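PDB 7K46: aspartate carbamoyltransferase from Leishmania major, which probably catalyses the transfer of a carbamoyl group from carbamoyl phosphate to L-aspartate, an early step of pyrimidine biosynthesis. Local coordinates for residues A[5-10]-A[322-327]; A[52-57]-A[78-83]; A[187-192]-A[217-222]; A[269-274]-A[293-298]. All blocks are in the same frame, centred on the assembly; numbering follows the deposited sequence.

Contact 1. Residues A[5-10]-A[322-327]; sequences NPVASL and LFSVLS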
loop_
_atom_site.group_PDB
_atom_site.type_symbol
_atom_site.label_atom_id
_atom_site.label_comp_id
_atom_site.label_asym_id
_atom_site.label_seq_id
_atom_site.Cartn_x
_atom_site.Cartn_y
_atom_site.Cartn_z
ATOM N N ASN A 5 12.916 -25.452 -9.310
ATOM C CA ASN A 5 12.585 -25.655 -10.714
ATOM C C ASN A 5 11.165 -25.184 -10.973
ATOM O O ASN A 5 10.218 -25.722 -10.372
ATOM C CB ASN A 5 12.743 -27.118 -11.107
ATOM C CG ASN A 5 14.180 -27.597 -10.975
ATOM O OD1 ASN A 5 15.078 -27.102 -11.663
ATOM N ND2 ASN A 5 14.408 -28.551 -10.076
ATOM N N PRO A 6 10.965 -24.194 -11.835
ATOM C CA PRO A 6 9.601 -23.728 -12.105
ATOM C C PRO A 6 8.792 -24.789 -12.839
ATOM O O PRO A 6 9.340 -25.656 -13.526
ATOM C CB PRO A 6 9.828 -22.491 -12.980
ATOM C CG PRO A 6 11.109 -22.779 -13.686
ATOM C CD PRO A 6 11.958 -23.537 -12.702
ATOM N N VAL A 7 7.473 -24.740 -12.658
ATOM C CA VAL A 7 6.566 -25.586 -13.439
ATOM C C VAL A 7 6.473 -24.956 -14.827
ATOM O O VAL A 7 5.811 -23.933 -15.020
ATOM C CB VAL A 7 5.191 -25.735 -12.783
ATOM C CG1 VAL A 7 4.307 -26.698 -13.607
ATOM C CG2 VAL A 7 5.343 -26.245 -11.342
ATOM N N ALA A 8 7.153 -25.568 -15.799
ATOM C CA ALA A 8 7.406 -24.897 -17.071
ATOM C C ALA A 8 6.124 -24.566 -17.828
ATOM O O ALA A 8 6.084 -23.577 -18.566
ATOM C CB ALA A 8 8.333 -25.752 -17.935
ATOM N N SER A 9 5.066 -25.365 -17.664
ATOM C CA SER A 9 3.848 -25.112 -18.430
ATOM C C SER A 9 3.186 -23.791 -18.056
ATOM O O SER A 9 2.377 -23.277 -18.837
ATOM C CB SER A 9 2.846 -26.250 -18.239
ATOM O OG SER A 9 2.488 -26.368 -16.876
ATOM N N LEU A 10 3.500 -23.232 -16.889
ATOM C CA LEU A 10 2.923 -21.951 -16.494
ATOM C C LEU A 10 3.695 -20.740 -17.002
ATOM O O LEU A 10 3.220 -19.616 -16.817
ATOM C CB LEU A 10 2.815 -21.846 -14.965
ATOM C CG LEU A 10 1.633 -22.575 -14.305
ATOM C CD1 LEU A 10 1.846 -24.080 -14.287
ATOM C CD2 LEU A 10 1.377 -22.064 -12.899
ATOM N N LEU A 322 3.356 -17.963 -8.912
ATOM C CA LEU A 322 4.002 -16.739 -9.392
ATOM C C LEU A 322 5.425 -17.017 -9.857
ATOM O O LEU A 322 5.862 -16.496 -10.890
ATOM C CB LEU A 322 4.010 -15.667 -8.297
ATOM C CG LEU A 322 2.655 -15.108 -7.862
ATOM C CD1 LEU A 322 2.799 -14.316 -6.562
ATOM C CD2 LEU A 322 2.039 -14.236 -8.963
ATOM N N PHE A 323 6.163 -17.830 -9.096
ATOM C CA PHE A 323 7.522 -18.206 -9.478
ATOM C C PHE A 323 7.546 -18.882 -10.844
ATOM O O PHE A 323 8.429 -18.617 -11.672
ATOM C CB PHE A 323 8.090 -19.141 -8.407
ATOM C CG PHE A 323 9.485 -19.624 -8.672
ATOM C CD1 PHE A 323 10.584 -18.863 -8.291
ATOM C CD2 PHE A 323 9.703 -20.873 -9.252
ATOM C CE1 PHE A 323 11.876 -19.327 -8.514
ATOM C CE2 PHE A 323 10.990 -21.339 -9.476
ATOM C CZ PHE A 323 12.077 -20.565 -9.112
ATOM N N SER A 324 6.583 -19.760 -11.094
ATOM C CA SER A 324 6.552 -20.493 -12.356
ATOM C C SER A 324 6.118 -19.590 -13.502
ATOM O O SER A 324 6.654 -19.680 -14.615
ATOM C CB SER A 324 5.619 -21.700 -12.224
ATOM O OG SER A 324 6.080 -22.593 -11.211
ATOM N N VAL A 325 5.159 -18.701 -13.245
ATOM C CA VAL A 325 4.687 -17.794 -14.291
ATOM C C VAL A 325 5.802 -16.850 -14.732
ATOM O O VAL A 325 5.999 -16.610 -15.935
ATOM C CB VAL A 325 3.448 -17.023 -13.797
ATOM C CG1 VAL A 325 3.125 -15.841 -14.737
ATOM C CG2 VAL A 325 2.245 -17.976 -13.676
ATOM N N LEU A 326 6.579 -16.333 -13.775
ATOM C CA LEU A 326 7.497 -15.234 -14.040
ATOM C C LEU A 326 8.961 -15.641 -14.156
ATOM O O LEU A 326 9.789 -14.802 -14.519
ATOM C CB LEU A 326 7.363 -14.168 -12.946
ATOM C CG LEU A 326 6.040 -13.408 -13.010
ATOM C CD1 LEU A 326 5.946 -12.418 -11.837
ATOM C CD2 LEU A 326 5.887 -12.700 -14.360
ATOM N N SER A 327 9.324 -16.881 -13.870
ATOM C CA SER A 327 10.736 -17.227 -13.962
ATOM C C SER A 327 11.119 -17.402 -15.425
ATOM O O SER A 327 10.396 -18.040 -16.194
ATOM C CB SER A 327 11.063 -18.478 -13.147
ATOM O OG SER A 327 11.193 -18.136 -11.771
HETATM O O HOH W 1 7.689 -21.913 -15.707
#
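The C-terminal helix 309-326 returns to the carbamoyl-phosphate-binding half of the chain, and its last turn is joined to the N-terminal tail where Ser324 meets Val7. The backbone N of Val7 donates to Ser324 OG at 2.9 Å, with 159° at the hydrogen. With OG anti to the carbonyl carbon (chi1 -61°), the hydroxyl lies beside the helix backbone, where it is also hydrogen-bonded to Ala320 O; one buried oxygen thus serves helix and tail. A water donates to both Val7 O and Ser324 O, a second bridge alongside the direct bond. Next to it, Pro6 meets Phe323 obliquely: the ring presents its edge to Pro6 N, 3.7 Å from CE2, while Pro6 CB stands 3.9 Å from the same carbon. One face of that ring has Ser327 OG 3.4 Å above its centre, held there by a hydrogen bond to Phe323 O. Further along, the 3-10 turn 8-10 turns Leu10 inward, its CB 3.9 Å from Ser324 CB, and Val325 CA makes a CA-H...O contact with Leu10 O, 3.4 Å away. Helix 23-41 covers the junction, Val7 packing on Ala28 and Leu29 and Ser324 on Leu32, while Leu322 and Leu326 turn to helix 63-74.

Contact 2. Residues A[52-57]-A[78-83]; sequences RVMTPL and GSVVNF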
loop_
_atom_site.group_PDB
_atom_site.type_symbol
_atom_site.label_atom_id
_atom_site.label_comp_id
_atom_site.label_asym_id
_atom_site.label_seq_id
_atom_site.Cartn_x
_atom_site.Cartn_y
_atom_site.Cartn_z
ATOM N N ARG A 52 10.720 -7.333 -10.334
ATOM C CA ARG A 52 9.466 -7.591 -11.027
ATOM C C ARG A 52 8.309 -7.023 -10.210
ATOM O O ARG A 52 8.345 -7.014 -8.979
ATOM C CB ARG A 52 9.250 -9.090 -11.261
ATOM C CG ARG A 52 10.466 -9.819 -11.836
ATOM C CD ARG A 52 10.969 -9.205 -13.145
ATOM N NE ARG A 52 12.308 -9.711 -13.449
ATOM C CZ ARG A 52 13.288 -9.008 -14.002
ATOM N NH1 ARG A 52 13.108 -7.757 -14.396
ATOM N NH2 ARG A 52 14.483 -9.577 -14.163
ATOM N N VAL A 53 7.273 -6.561 -10.906
ATOM C CA VAL A 53 6.199 -5.778 -10.297
ATOM C C VAL A 53 4.868 -6.496 -10.486
ATOM O O VAL A 53 4.506 -6.859 -11.609
ATOM C CB VAL A 53 6.133 -4.368 -10.908
ATOM C CG1 VAL A 53 4.831 -3.649 -10.486
ATOM C CG2 VAL A 53 7.367 -3.569 -10.502
ATOM N N MET A 54 4.137 -6.671 -9.388
ATOM C CA MET A 54 2.756 -7.131 -9.405
ATOM C C MET A 54 1.848 -5.937 -9.141
ATOM O O MET A 54 2.113 -5.153 -8.218
ATOM C CB MET A 54 2.527 -8.198 -8.322
ATOM C CG MET A 54 1.035 -8.436 -7.968
ATOM S SD MET A 54 0.819 -9.498 -6.509
ATOM C CE MET A 54 1.259 -11.092 -7.201
ATOM N N THR A 55 0.775 -5.804 -9.925
ATOM C CA THR A 55 -0.301 -4.879 -9.562
ATOM C C THR A 55 -1.589 -5.656 -9.334
ATOM O O THR A 55 -2.123 -6.261 -10.285
ATOM C CB THR A 55 -0.548 -3.797 -10.622
ATOM O OG1 THR A 55 0.641 -3.030 -10.825
ATOM C CG2 THR A 55 -1.654 -2.856 -10.142
ATOM N N PRO A 56 -2.148 -5.637 -8.127
ATOM C CA PRO A 56 -3.507 -6.152 -7.932
ATOM C C PRO A 56 -4.540 -5.098 -8.287
ATOM O O PRO A 56 -4.369 -3.905 -8.006
ATOM C CB PRO A 56 -3.553 -6.480 -6.428
ATOM C CG PRO A 56 -2.128 -6.215 -5.906
ATOM C CD PRO A 56 -1.535 -5.227 -6.857
ATOM N N LEU A 57 -5.621 -5.553 -8.915
ATOM C CA LEU A 57 -6.737 -4.692 -9.297
ATOM C C LEU A 57 -7.987 -5.370 -8.750
ATOM O O LEU A 57 -8.503 -6.312 -9.358
ATOM C CB LEU A 57 -6.800 -4.496 -10.814
ATOM C CG LEU A 57 -7.739 -3.396 -11.318
ATOM C CD1 LEU A 57 -7.212 -2.008 -10.921
ATOM C CD2 LEU A 57 -7.932 -3.506 -12.828
ATOM N N GLY A 78 9.868 -10.021 -5.150
ATOM C CA GLY A 78 9.215 -9.096 -6.053
ATOM C C GLY A 78 8.612 -7.891 -5.347
ATOM O O GLY A 78 8.569 -7.809 -4.121
ATOM N N SER A 79 8.140 -6.948 -6.161
ATOM C CA SER A 79 7.539 -5.696 -5.714
ATOM C C SER A 79 6.043 -5.706 -5.992
ATOM O O SER A 79 5.579 -6.378 -6.913
ATOM C CB SER A 79 8.167 -4.498 -6.441
ATOM O OG SER A 79 9.552 -4.403 -6.158
ATOM N N VAL A 80 5.291 -4.934 -5.210
ATOM C CA VAL A 80 3.850 -4.800 -5.408
ATOM C C VAL A 80 3.483 -3.327 -5.462
ATOM O O VAL A 80 3.837 -2.556 -4.562
ATOM C CB VAL A 80 3.047 -5.491 -4.289
ATOM C CG1 VAL A 80 1.544 -5.293 -4.530
ATOM C CG2 VAL A 80 3.413 -6.968 -4.223
ATOM N N VAL A 81 2.740 -2.943 -6.496
ATOM C CA VAL A 81 2.235 -1.585 -6.656
ATOM C C VAL A 81 0.717 -1.639 -6.542
ATOM O O VAL A 81 0.070 -2.402 -7.267
ATOM C CB VAL A 81 2.657 -0.987 -8.010
ATOM C CG1 VAL A 81 1.954 0.364 -8.247
ATOM C CG2 VAL A 81 4.187 -0.833 -8.074
ATOM N N ASN A 82 0.153 -0.832 -5.646
ATOM C CA ASN A 82 -1.296 -0.749 -5.507
ATOM C C ASN A 82 -1.893 0.092 -6.629
ATOM O O ASN A 82 -1.250 0.997 -7.163
ATOM C CB ASN A 82 -1.681 -0.130 -4.162
ATOM C CG ASN A 82 -0.866 -0.678 -3.011
ATOM O OD1 ASN A 82 -0.768 -1.892 -2.824
ATOM N ND2 ASN A 82 -0.268 0.220 -2.231
ATOM N N PHE A 83 -3.146 -0.201 -6.977
ATOM C CA PHE A 83 -3.869 0.600 -7.964
ATOM C C PHE A 83 -5.319 0.689 -7.500
ATOM O O PHE A 83 -6.082 -0.268 -7.655
ATOM C CB PHE A 83 -3.768 -0.008 -9.355
ATOM C CG PHE A 83 -4.166 0.927 -10.456
ATOM C CD1 PHE A 83 -5.510 1.151 -10.749
ATOM C CD2 PHE A 83 -3.199 1.579 -11.212
ATOM C CE1 PHE A 83 -5.877 2.006 -11.771
ATOM C CE2 PHE A 83 -3.560 2.436 -12.239
ATOM C CZ PHE A 83 -4.900 2.654 -12.519
HETATM O O HOH W 2 -4.179 -2.517 -5.706
#
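Thr55 and Val81 meet where two parallel strands begin to part, and the threonine side chain can be followed outward atom by atom. Its CB lies 3.7 Å from Val81 O. From there CG2, anti to the backbone N, passes closer to the same oxygen, 3.4 Å from Val81 O, and then reaches Phe83 CB at 3.6 Å. The other branch, OG1, lies near Val81 CB, but its polar partners are Ser107 and Tyr106. A single small side chain therefore fills the angle between Val81 and Phe83 with its methyl and turns its hydroxyl to the loop before strand 109-113.

Upstream, the pairing is regular: Ser79 N donates to Arg52 O, Met54 N to Ser79 O and Val81 N to Met54 O, the last at 2.9 Å. Side chains alternate across the sheet. Val53 CG1 meets Val81 CG2 at 3.8 Å on one face, and on the other Pro56 lies at about a right angle to Val80, CD against CG1. Pro56 has no N-H for Val81 O, against which its CD lies at 3.3 Å; one step on, where the strands have parted, a water donates to Pro56 O and accepts from Phe83 N. Past it Leu57 and Phe83 run side by side, with CD1 of each 3.6 Å apart.

This is the first beta-alpha-beta unit of its sheet: helix 63-74 lies over Met54, Pro56 and Val80, helix 96-104 over Thr55, Leu57 and Phe83, and strand 109-113 pairs with the far edge of 53-58. Val53, Ser79, Val81 and Phe83 also pack on the second subunit, where Gly43 accepts a bond from Arg52 NH2.

Contact 3. Residues A[187-192]-A[217-222]; sequences FALRKV and RGIAIQ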
loop_
_atom_site.group_PDB
_atom_site.type_symbol
_atom_site.label_atom_id
_atom_site.label_comp_id
_atom_site.label_asym_id
_atom_site.label_seq_id
_atom_site.Cartn_x
_atom_site.Cartn_y
_atom_site.Cartn_z
ATOM N N PHE A 187 -8.454 -36.705 -9.715
ATOM C CA PHE A 187 -8.071 -37.543 -8.594
ATOM C C PHE A 187 -9.001 -38.740 -8.458
ATOM O O PHE A 187 -10.203 -38.660 -8.736
ATOM C CB PHE A 187 -8.052 -36.743 -7.292
ATOM C CG PHE A 187 -7.024 -35.648 -7.281
ATOM C CD1 PHE A 187 -5.733 -35.897 -6.842
ATOM C CD2 PHE A 187 -7.345 -34.373 -7.720
ATOM C CE1 PHE A 187 -4.773 -34.889 -6.837
ATOM C CE2 PHE A 187 -6.393 -33.360 -7.712
ATOM C CZ PHE A 187 -5.104 -33.625 -7.275
ATOM N N ALA A 188 -8.421 -39.851 -8.008
ATOM C CA ALA A 188 -9.158 -41.098 -7.802
ATOM C C ALA A 188 -9.866 -41.063 -6.445
ATOM O O ALA A 188 -9.536 -41.795 -5.507
ATOM C CB ALA A 188 -8.213 -42.287 -7.909
ATOM N N LEU A 189 -10.859 -40.180 -6.351
ATOM C CA LEU A 189 -11.636 -40.060 -5.127
ATOM C C LEU A 189 -12.371 -41.360 -4.830
ATOM O O LEU A 189 -12.771 -42.088 -5.737
ATOM C CB LEU A 189 -12.654 -38.931 -5.250
ATOM C CG LEU A 189 -12.113 -37.565 -5.684
ATOM C CD1 LEU A 189 -13.287 -36.600 -5.762
ATOM C CD2 LEU A 189 -11.065 -37.082 -4.705
ATOM N N ARG A 190 -12.554 -41.644 -3.542
ATOM C CA ARG A 190 -13.449 -42.734 -3.169
ATOM C C ARG A 190 -14.900 -42.268 -3.165
ATOM O O ARG A 190 -15.772 -42.924 -3.744
ATOM C CB ARG A 190 -13.064 -43.304 -1.801
ATOM C CG ARG A 190 -14.049 -44.359 -1.286
ATOM C CD ARG A 190 -13.476 -45.178 -0.136
ATOM N NE ARG A 190 -13.190 -44.363 1.041
ATOM C CZ ARG A 190 -14.099 -43.990 1.933
ATOM N NH1 ARG A 190 -15.376 -44.292 1.781
ATOM N NH2 ARG A 190 -13.717 -43.287 2.999
ATOM N N LYS A 191 -15.181 -41.123 -2.545
ATOM C CA LYS A 191 -16.570 -40.745 -2.343
ATOM C C LYS A 191 -16.665 -39.252 -2.091
ATOM O O LYS A 191 -15.801 -38.679 -1.423
ATOM C CB LYS A 191 -17.169 -41.525 -1.167
ATOM C CG LYS A 191 -18.664 -41.336 -0.962
ATOM C CD LYS A 191 -19.182 -42.425 -0.028
ATOM C CE LYS A 191 -20.696 -42.496 -0.029
ATOM N NZ LYS A 191 -21.192 -43.504 0.969
ATOM N N VAL A 192 -17.719 -38.632 -2.622
ATOM C CA VAL A 192 -18.050 -37.237 -2.325
ATOM C C VAL A 192 -19.436 -37.210 -1.694
ATOM O O VAL A 192 -20.418 -37.645 -2.314
ATOM C CB VAL A 192 -18.023 -36.338 -3.575
ATOM C CG1 VAL A 192 -18.467 -34.910 -3.214
ATOM C CG2 VAL A 192 -16.637 -36.326 -4.234
ATOM N N ARG A 217 -13.827 -43.233 -13.162
ATOM C CA ARG A 217 -13.060 -43.409 -11.936
ATOM C C ARG A 217 -13.796 -44.200 -10.861
ATOM O O ARG A 217 -13.166 -44.606 -9.878
ATOM C CB ARG A 217 -12.652 -42.039 -11.370
ATOM C CG ARG A 217 -11.636 -41.284 -12.244
ATOM C CD ARG A 217 -11.285 -39.922 -11.619
ATOM N NE ARG A 217 -10.294 -39.186 -12.396
ATOM C CZ ARG A 217 -8.989 -39.412 -12.333
ATOM N NH1 ARG A 217 -8.496 -40.412 -11.621
ATOM N NH2 ARG A 217 -8.156 -38.613 -12.999
ATOM N N GLY A 218 -15.097 -44.438 -11.014
ATOM C CA GLY A 218 -15.830 -45.171 -9.993
ATOM C C GLY A 218 -16.030 -44.410 -8.699
ATOM O O GLY A 218 -16.056 -45.022 -7.627
ATOM N N ILE A 219 -16.179 -43.091 -8.769
ATOM C CA ILE A 219 -16.376 -42.261 -7.581
ATOM C C ILE A 219 -17.834 -42.342 -7.146
ATOM O O ILE A 219 -18.747 -42.157 -7.961
ATOM C CB ILE A 219 -15.980 -40.803 -7.869
ATOM C CG1 ILE A 219 -14.521 -40.726 -8.342
ATOM C CG2 ILE A 219 -16.244 -39.896 -6.626
ATOM C CD1 ILE A 219 -14.126 -39.358 -8.898
ATOM N N ALA A 220 -18.058 -42.611 -5.858
ATOM C CA ALA A 220 -19.397 -42.547 -5.288
ATOM C C ALA A 220 -19.787 -41.099 -5.001
ATOM O O ALA A 220 -18.993 -40.316 -4.461
ATOM C CB ALA A 220 -19.473 -43.368 -4.000
ATOM N N ILE A 221 -21.016 -40.742 -5.368
ATOM C CA ILE A 221 -21.600 -39.440 -5.051
ATOM C C ILE A 221 -22.845 -39.680 -4.209
ATOM O O ILE A 221 -23.712 -40.471 -4.599
ATOM C CB ILE A 221 -21.960 -38.652 -6.321
ATOM C CG1 ILE A 221 -20.731 -38.474 -7.232
ATOM C CG2 ILE A 221 -22.619 -37.307 -5.960
ATOM C CD1 ILE A 221 -19.662 -37.555 -6.693
ATOM N N GLN A 222 -22.946 -38.993 -3.068
ATOM C CA GLN A 222 -24.079 -39.176 -2.158
ATOM C C GLN A 222 -24.589 -37.820 -1.688
ATOM O O GLN A 222 -23.821 -37.030 -1.130
ATOM C CB GLN A 222 -23.690 -40.036 -0.952
ATOM C CG GLN A 222 -24.909 -40.451 -0.095
ATOM C CD GLN A 222 -24.532 -41.353 1.058
ATOM O OE1 GLN A 222 -23.655 -42.206 0.929
ATOM N NE2 GLN A 222 -25.187 -41.164 2.203
HETATM O O HOH W 3 -11.560 -43.259 -7.982
HETATM O O HOH W 4 -15.898 -45.325 -4.836
#
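Lys191 and Gln222 cross obliquely on one face of a parallel strand pair, their ends joined where NZ donates to OE1 at 2.8 Å. The amide oxygen is approached nearly in line with its C=O bond, at 162°. Lys191 CG is anti to the backbone N (chi1 -173°) and the rest of the chain is extended, so its methylenes pass over Ala220, CG lying 3.7 Å from Ala220 CB, before the amine reaches the glutamine and Tyr193 OH.

On the other face Val192 and Ile221 lie side by side and point the same way, Ile221 CD1 resting 3.7 Å from Val192 CB. Leu189 and Ile219 meet at a slant: Ile219 CD1 and CG2 both approach Leu189 CB, and CG1 comes 3.4 Å from Leu189 O. At the far end the extended Arg217 lays its guanidinium against the backbone, with Phe187 N 3.7 Å above its centre, while NH2 bonds to His185 O.

Backbone bonds join the two strands, Ala220 N to Arg190 O, Val192 N to Ala220 O and Gln222 N to Val192 O. Before the strands pair fully, one water bridges Leu189 O and Arg217 O, and another joins Arg190 O to Gly218 O. Gly218, with positive phi (70°), ends helix 204-217 and leads into the outermost strand 220-224. The result is a classical beta-alpha-beta crossover at the edge of the Rossmann-like aspartate-binding half.

Contact 4. Residues A[269-274]-A[293-298]; sequences LLIDKA and DELSTD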
loop_
_atom_site.group_PDB
_atom_site.type_symbol
_atom_site.label_atom_id
_atom_site.label_comp_id
_atom_site.label_asym_id
_atom_site.label_seq_id
_atom_site.Cartn_x
_atom_site.Cartn_y
_atom_site.Cartn_z
ATOM N N LEU A 269 -25.821 -28.801 9.702
ATOM C CA LEU A 269 -24.541 -28.618 9.030
ATOM C C LEU A 269 -23.409 -28.243 9.977
ATOM O O LEU A 269 -22.238 -28.302 9.573
ATOM C CB LEU A 269 -24.655 -27.533 7.944
ATOM C CG LEU A 269 -25.749 -27.555 6.865
ATOM C CD1 LEU A 269 -25.278 -26.767 5.636
ATOM C CD2 LEU A 269 -26.164 -28.947 6.451
ATOM N N LEU A 270 -23.724 -27.865 11.216
ATOM C CA LEU A 270 -22.728 -27.349 12.153
ATOM C C LEU A 270 -21.633 -28.374 12.417
ATOM O O LEU A 270 -21.913 -29.550 12.663
ATOM C CB LEU A 270 -23.412 -26.972 13.474
ATOM C CG LEU A 270 -22.480 -26.616 14.638
ATOM C CD1 LEU A 270 -21.673 -25.370 14.318
ATOM C CD2 LEU A 270 -23.264 -26.430 15.941
ATOM N N ILE A 271 -20.379 -27.928 12.373
ATOM C CA ILE A 271 -19.247 -28.754 12.781
ATOM C C ILE A 271 -18.705 -28.175 14.080
ATOM O O ILE A 271 -18.259 -27.020 14.116
ATOM C CB ILE A 271 -18.156 -28.822 11.696
ATOM C CG1 ILE A 271 -18.683 -29.522 10.437
ATOM C CG2 ILE A 271 -16.937 -29.595 12.213
ATOM C CD1 ILE A 271 -17.743 -29.381 9.247
ATOM N N ASP A 272 -18.773 -28.960 15.154
ATOM C CA ASP A 272 -18.267 -28.546 16.458
ATOM C C ASP A 272 -17.623 -29.759 17.124
ATOM O O ASP A 272 -17.463 -30.816 16.507
ATOM C CB ASP A 272 -19.386 -27.930 17.315
ATOM C CG ASP A 272 -20.563 -28.873 17.525
ATOM O OD1 ASP A 272 -20.532 -30.012 17.007
ATOM O OD2 ASP A 272 -21.533 -28.462 18.205
ATOM N N LYS A 273 -17.256 -29.600 18.396
ATOM C CA LYS A 273 -16.610 -30.687 19.121
ATOM C C LYS A 273 -17.517 -31.911 19.197
ATOM O O LYS A 273 -17.056 -33.043 19.018
ATOM C CB LYS A 273 -16.207 -30.215 20.519
ATOM C CG LYS A 273 -15.388 -31.223 21.309
ATOM C CD LYS A 273 -14.889 -30.651 22.649
ATOM C CE LYS A 273 -16.004 -30.564 23.688
ATOM N NZ LYS A 273 -15.509 -30.182 25.048
ATOM N N ALA A 274 -18.812 -31.702 19.444
ATOM C CA ALA A 274 -19.742 -32.826 19.499
ATOM C C ALA A 274 -19.765 -33.581 18.176
ATOM O O ALA A 274 -19.795 -34.820 18.155
ATOM C CB ALA A 274 -21.143 -32.335 19.865
ATOM N N ASP A 293 -20.928 -19.001 12.103
ATOM C CA ASP A 293 -21.147 -19.933 13.199
ATOM C C ASP A 293 -21.147 -21.391 12.760
ATOM O O ASP A 293 -21.310 -22.275 13.609
ATOM C CB ASP A 293 -22.475 -19.608 13.900
ATOM C CG ASP A 293 -23.601 -19.269 12.918
ATOM O OD1 ASP A 293 -23.458 -19.509 11.693
ATOM O OD2 ASP A 293 -24.643 -18.746 13.382
ATOM N N GLU A 294 -20.993 -21.668 11.460
ATOM C CA GLU A 294 -21.097 -23.031 10.944
ATOM C C GLU A 294 -19.895 -23.886 11.313
ATOM O O GLU A 294 -19.901 -25.100 11.059
ATOM C CB GLU A 294 -21.279 -23.001 9.419
ATOM C CG GLU A 294 -20.046 -22.534 8.635
ATOM C CD GLU A 294 -19.917 -21.016 8.553
ATOM O OE1 GLU A 294 -20.648 -20.293 9.272
ATOM O OE2 GLU A 294 -19.076 -20.543 7.758
ATOM N N LEU A 295 -18.870 -23.269 11.889
ATOM C CA LEU A 295 -17.667 -23.958 12.329
ATOM C C LEU A 295 -17.336 -23.411 13.711
ATOM O O LEU A 295 -16.887 -22.268 13.827
ATOM C CB LEU A 295 -16.535 -23.714 11.330
ATOM C CG LEU A 295 -15.145 -24.302 11.485
ATOM C CD1 LEU A 295 -15.225 -25.791 11.633
ATOM C CD2 LEU A 295 -14.345 -23.927 10.237
ATOM N N SER A 296 -17.585 -24.202 14.752
ATOM C CA SER A 296 -17.447 -23.686 16.113
ATOM C C SER A 296 -15.989 -23.418 16.475
ATOM O O SER A 296 -15.072 -24.120 16.037
ATOM C CB SER A 296 -18.051 -24.657 17.128
ATOM O OG SER A 296 -17.832 -24.191 18.448
ATOM N N THR A 297 -15.778 -22.384 17.297
ATOM C CA THR A 297 -14.446 -22.176 17.854
ATOM C C THR A 297 -14.037 -23.294 18.807
ATOM O O THR A 297 -12.852 -23.383 19.152
ATOM C CB THR A 297 -14.366 -20.844 18.597
ATOM O OG1 THR A 297 -15.323 -20.847 19.658
ATOM C CG2 THR A 297 -14.651 -19.683 17.660
ATOM N N ASP A 298 -14.969 -24.154 19.234
ATOM C CA ASP A 298 -14.590 -25.181 20.199
ATOM C C ASP A 298 -13.820 -26.342 19.571
ATOM O O ASP A 298 -13.434 -27.262 20.301
ATOM C CB ASP A 298 -15.822 -25.671 20.990
ATOM C CG ASP A 298 -16.777 -26.557 20.184
ATOM O OD1 ASP A 298 -16.517 -26.875 19.007
ATOM O OD2 ASP A 298 -17.815 -26.955 20.769
HETATM O O HOH W 5 -20.396 -26.470 8.635
HETATM O O HOH W 6 -19.486 -29.214 20.666
#
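Ile271 is gripped through both its backbone polar atoms by the loop 293-298: its N donates to Glu294 O at 3.2 Å, and its O accepts from Ser296 N at 3.0 Å. The second bond is nearly straight, 173° at the hydrogen; in the first the donor stands above the carbonyl plane. A water adds a bridge by donating to Leu269 O and Glu294 O. Leu270 CD1 lies near the same carbonyl, 3.7 Å from Glu294 O.

At the other end Asp298 OD1 accepts from Lys273 N at 2.9 Å, on its syn side but 34° out of the carboxylate plane, and Asp272 CB touches Ser296 CB at 3.5 Å. OD2 of Asp298 accepts from a water that also takes the N-H of Ala274, so this carboxylate serves the start of the short, weakly bonded helix 273-276 from outside. Behind it, Ser296 OG accepts from Asp298 N in an ST turn that fixes the approach of the aspartate. Asp272 is the N-cap of the same helix, OD1 bonding to Arg275 N, and Glu294 is held by His287 and Val292 N. Inward, Ile271 packs on Ile167, Leu238 and Ala240, which seats 269-274 beside the C-terminal ends of strands 163-167 and 237-240, with 293-298 joined to it.

Contact 1 joins the two ends of the chain, and the other three are nested inside the loop it closes. It touches contact 2 directly, Leu322 CD1 lying 3.6 Å from Met54 CE, so the returning C-terminal helix packs against the carbamoyl-phosphate-binding sheet. Contacts 2 and 3 are equivalent in kind, parallel beta-alpha-beta pairs at the edges of the two sheets, yet their centres are about 40 Å apart on opposite sides of the chain's centre. Contacts 3 and 4 share the aspartate-binding half, with centres about 26 Å apart. Among the four, contact 2 reaches neighbouring subunits of the trimer, and so probably borders the kind of interface at which this family's active sites lie, between the two halves.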